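Local coordinates for Non-catalytic protein 1 (Piromyces equi, PDB 1WCU), which probably binds plant cell-wall polysaccharides without cleaving them, as a family 29 carbohydrate-binding module of an anaerobic fungus, at residues A[40-51]-A[115-126]. Numbering follows the deposited sequence.
Sequences ADPDEYGAISLK and DRIIVQDGPASN
Gln120 lays its carboxamide over one face of the Tyr45 ring, the two planes 15° apart, and hydrogen-bonds through NE2 to Tyr45 O at 3.0 Å. That donor stands above the carbonyl plane, while the oxygen lies in the plane of the amide. With CG anti to the backbone N (chi1 -162°) and the chain extended beyond it, Gln120 also brings CG to 3.8 Å from the ring centroid, a CH-pi contact. Backbone N-H and C=O groups of Ile48 pair with Val119, and those of Leu50 with Ile117, Leu50 N to Ile117 O being shortest at 2.8 Å; Asp121 N to Gly46 O extends the series. Ser49 OG is satisfied by Gln79 OE1 of strand 74-79, which lies on the other side of strand 116-121. At the far end, Arg116 grips Asp115 side-on, NE to OD1 at 2.8 Å, nearly straight, and NH2 to OD2, and Lys51 NZ meets OD2 at 2.7 Å from above the carboxylate plane. An asparagine in place of Asp115 would probably leave Lys51 NZ without its charged mate and Arg116, whose NH2 also meets Glu86, without its side-on carboxylate. In the loops, water 1 links Ala40 N to Asp121 OD2, which also accepts from Ser125 OG and N. Strand axes 164° apart and the unbroken pairing from Ala47–Gln120 to Lys51–Arg116 identify neighbouring antiparallel strands in one sheet of a beta-sandwich, the fold of many carbohydrate-binding modules.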
# COMPACT_ATOMS: atom_id res chain seq x y z
N ALA A 40 -4.44 -13.39 1.73
CA ALA A 40 -3.24 -14.22 1.86
C ALA A 40 -3.64 -15.68 1.73
O ALA A 40 -4.71 -16.06 2.18
CB ALA A 40 -2.56 -13.97 3.18
N ASP A 41 -2.78 -16.49 1.12
CA ASP A 41 -3.07 -17.91 0.96
C ASP A 41 -3.17 -18.56 2.35
O ASP A 41 -2.63 -18.04 3.33
CB ASP A 41 -1.96 -18.60 0.18
CG ASP A 41 -1.85 -18.15 -1.25
OD1 ASP A 41 -2.82 -17.61 -1.80
OD2 ASP A 41 -0.77 -18.36 -1.83
N PRO A 42 -3.90 -19.68 2.45
CA PRO A 42 -4.08 -20.29 3.76
C PRO A 42 -2.78 -20.49 4.55
O PRO A 42 -1.80 -21.03 4.04
CB PRO A 42 -4.73 -21.63 3.42
CG PRO A 42 -5.48 -21.35 2.16
CD PRO A 42 -4.62 -20.41 1.40
N ASP A 43 -2.79 -20.00 5.79
CA ASP A 43 -1.68 -20.10 6.75
C ASP A 43 -0.41 -19.34 6.35
O ASP A 43 0.63 -19.52 6.98
CB ASP A 43 -1.37 -21.55 7.12
CG ASP A 43 -2.59 -22.29 7.63
OD1 ASP A 43 -3.19 -21.83 8.62
OD2 ASP A 43 -2.95 -23.31 7.03
N GLU A 44 -0.50 -18.45 5.36
CA GLU A 44 0.67 -17.70 4.90
C GLU A 44 0.65 -16.23 5.27
O GLU A 44 -0.40 -15.59 5.34
CB GLU A 44 0.82 -17.79 3.38
CG GLU A 44 0.90 -19.19 2.77
CD GLU A 44 2.21 -19.91 2.99
OE1 GLU A 44 3.21 -19.27 3.34
OE2 GLU A 44 2.23 -21.16 2.81
N TYR A 45 1.85 -15.68 5.48
CA TYR A 45 2.10 -14.26 5.72
C TYR A 45 2.15 -13.62 4.34
O TYR A 45 3.21 -13.24 3.85
CB TYR A 45 3.43 -14.13 6.46
CG TYR A 45 3.87 -12.78 6.95
CD1 TYR A 45 2.99 -11.82 7.38
CD2 TYR A 45 5.23 -12.49 7.03
CE1 TYR A 45 3.43 -10.60 7.89
CE2 TYR A 45 5.69 -11.29 7.55
CZ TYR A 45 4.79 -10.35 7.97
OH TYR A 45 5.22 -9.14 8.50
N GLY A 46 0.99 -13.52 3.71
CA GLY A 46 0.90 -13.12 2.32
C GLY A 46 0.77 -11.63 2.15
O GLY A 46 0.28 -10.94 3.05
N ALA A 47 1.16 -11.15 0.98
CA ALA A 47 1.25 -9.72 0.69
C ALA A 47 0.85 -9.38 -0.72
O ALA A 47 1.05 -10.16 -1.65
CB ALA A 47 2.66 -9.25 0.86
N ILE A 48 0.34 -8.16 -0.89
CA ILE A 48 0.47 -7.47 -2.18
C ILE A 48 1.69 -6.56 -2.11
O ILE A 48 2.09 -6.13 -1.02
CB ILE A 48 -0.78 -6.68 -2.59
CG1 ILE A 48 -1.17 -5.65 -1.52
CG2 ILE A 48 -1.90 -7.62 -2.95
CD1 ILE A 48 -2.18 -4.66 -2.01
N SER A 49 2.31 -6.29 -3.25
CA SER A 49 3.42 -5.34 -3.31
C SER A 49 3.25 -4.54 -4.60
O SER A 49 3.44 -5.06 -5.71
CB SER A 49 4.76 -6.04 -3.24
OG SER A 49 5.78 -5.06 -3.24
N LEU A 50 2.82 -3.29 -4.46
CA LEU A 50 2.36 -2.51 -5.60
C LEU A 50 3.53 -1.72 -6.16
O LEU A 50 4.00 -0.74 -5.55
CB LEU A 50 1.17 -1.62 -5.21
CG LEU A 50 -0.00 -2.42 -4.63
CD1 LEU A 50 -1.09 -1.46 -4.16
CD2 LEU A 50 -0.58 -3.43 -5.65
N LYS A 51 4.00 -2.20 -7.30
CA LYS A 51 5.18 -1.69 -8.01
C LYS A 51 4.79 -0.57 -8.96
O LYS A 51 3.84 -0.69 -9.73
CB LYS A 51 5.83 -2.85 -8.79
CG LYS A 51 6.85 -2.46 -9.86
CD LYS A 51 8.20 -2.01 -9.29
CE LYS A 51 9.16 -1.71 -10.46
NZ LYS A 51 10.59 -1.50 -10.09
N ASP A 115 10.26 1.65 -4.58
CA ASP A 115 9.47 1.40 -5.79
C ASP A 115 8.22 0.54 -5.56
O ASP A 115 7.49 0.28 -6.51
CB ASP A 115 10.31 0.77 -6.90
CG ASP A 115 10.67 -0.66 -6.63
OD1 ASP A 115 10.24 -1.17 -5.59
OD2 ASP A 115 11.38 -1.28 -7.47
N ARG A 116 7.98 0.11 -4.32
CA ARG A 116 6.90 -0.85 -4.01
C ARG A 116 6.29 -0.57 -2.64
O ARG A 116 7.02 -0.40 -1.65
CB ARG A 116 7.42 -2.28 -4.04
CG ARG A 116 7.25 -3.01 -5.34
CD ARG A 116 8.13 -4.24 -5.43
NE ARG A 116 9.49 -3.85 -5.77
CZ ARG A 116 10.46 -4.68 -6.11
NH1 ARG A 116 10.33 -5.98 -5.99
NH2 ARG A 116 11.61 -4.16 -6.49
N ILE A 117 4.95 -0.58 -2.61
CA ILE A 117 4.16 -0.47 -1.40
C ILE A 117 3.59 -1.85 -1.06
O ILE A 117 2.80 -2.42 -1.82
CB ILE A 117 2.99 0.53 -1.59
CG1 ILE A 117 3.53 1.93 -1.89
CG2 ILE A 117 2.10 0.55 -0.33
CD1 ILE A 117 2.48 2.95 -2.33
N ILE A 118 3.95 -2.36 0.11
CA ILE A 118 3.53 -3.68 0.59
C ILE A 118 2.40 -3.57 1.60
O ILE A 118 2.46 -2.73 2.50
CB ILE A 118 4.71 -4.38 1.29
CG1 ILE A 118 5.80 -4.78 0.29
CG2 ILE A 118 4.25 -5.61 2.07
CD1 ILE A 118 7.15 -5.04 0.95
N VAL A 119 1.38 -4.40 1.45
CA VAL A 119 0.34 -4.58 2.48
C VAL A 119 0.35 -6.07 2.78
O VAL A 119 0.30 -6.87 1.85
CB VAL A 119 -1.06 -4.12 2.04
CG1 VAL A 119 -2.08 -4.26 3.16
CG2 VAL A 119 -1.01 -2.66 1.59
N GLN A 120 0.41 -6.45 4.05
CA GLN A 120 0.67 -7.83 4.44
C GLN A 120 -0.20 -8.25 5.63
O GLN A 120 -0.39 -7.47 6.57
CB GLN A 120 2.18 -7.98 4.76
CG GLN A 120 2.70 -9.36 4.77
CD GLN A 120 4.22 -9.46 4.54
OE1 GLN A 120 4.99 -8.47 4.60
NE2 GLN A 120 4.65 -10.66 4.28
N ASP A 121 -0.72 -9.47 5.57
CA ASP A 121 -1.58 -10.04 6.62
C ASP A 121 -0.78 -10.67 7.76
O ASP A 121 -0.33 -11.79 7.64
CB ASP A 121 -2.51 -11.11 6.01
CG ASP A 121 -3.52 -11.65 6.98
OD1 ASP A 121 -3.69 -11.08 8.09
OD2 ASP A 121 -4.23 -12.60 6.59
N GLY A 122 -0.67 -9.96 8.87
CA GLY A 122 0.21 -10.39 9.96
C GLY A 122 -0.17 -11.71 10.59
O GLY A 122 0.69 -12.58 10.77
N PRO A 123 -1.45 -11.86 10.97
CA PRO A 123 -1.90 -13.14 11.51
C PRO A 123 -1.98 -14.34 10.57
O PRO A 123 -2.37 -15.41 11.05
CB PRO A 123 -3.31 -12.83 12.02
CG PRO A 123 -3.35 -11.37 12.18
CD PRO A 123 -2.49 -10.83 11.08
N ALA A 124 -1.65 -14.20 9.29
CA ALA A 124 -1.77 -15.31 8.33
C ALA A 124 -3.16 -15.94 8.42
O ALA A 124 -3.32 -17.14 8.65
CB ALA A 124 -0.68 -16.34 8.57
N SER A 125 -4.17 -15.11 8.20
CA SER A 125 -5.57 -15.41 8.52
C SER A 125 -6.43 -15.90 7.37
O SER A 125 -7.54 -16.39 7.60
CB SER A 125 -6.24 -14.14 9.07
OG SER A 125 -6.40 -13.17 8.05
N ASN A 126 -5.98 -15.70 6.13
CA ASN A 126 -6.78 -16.02 4.95
C ASN A 126 -8.08 -15.23 4.89
O ASN A 126 -9.01 -15.63 4.18
CB ASN A 126 -7.05 -17.55 4.87
CG ASN A 126 -7.57 -18.02 3.52
OD1 ASN A 126 -7.03 -17.71 2.44
ND2 ASN A 126 -8.64 -18.80 3.57
O HOH W 1 -5.44 -12.35 4.07
O HOH W 2 -3.22 -16.28 5.42
O HOH W 3 -4.97 -18.85 7.16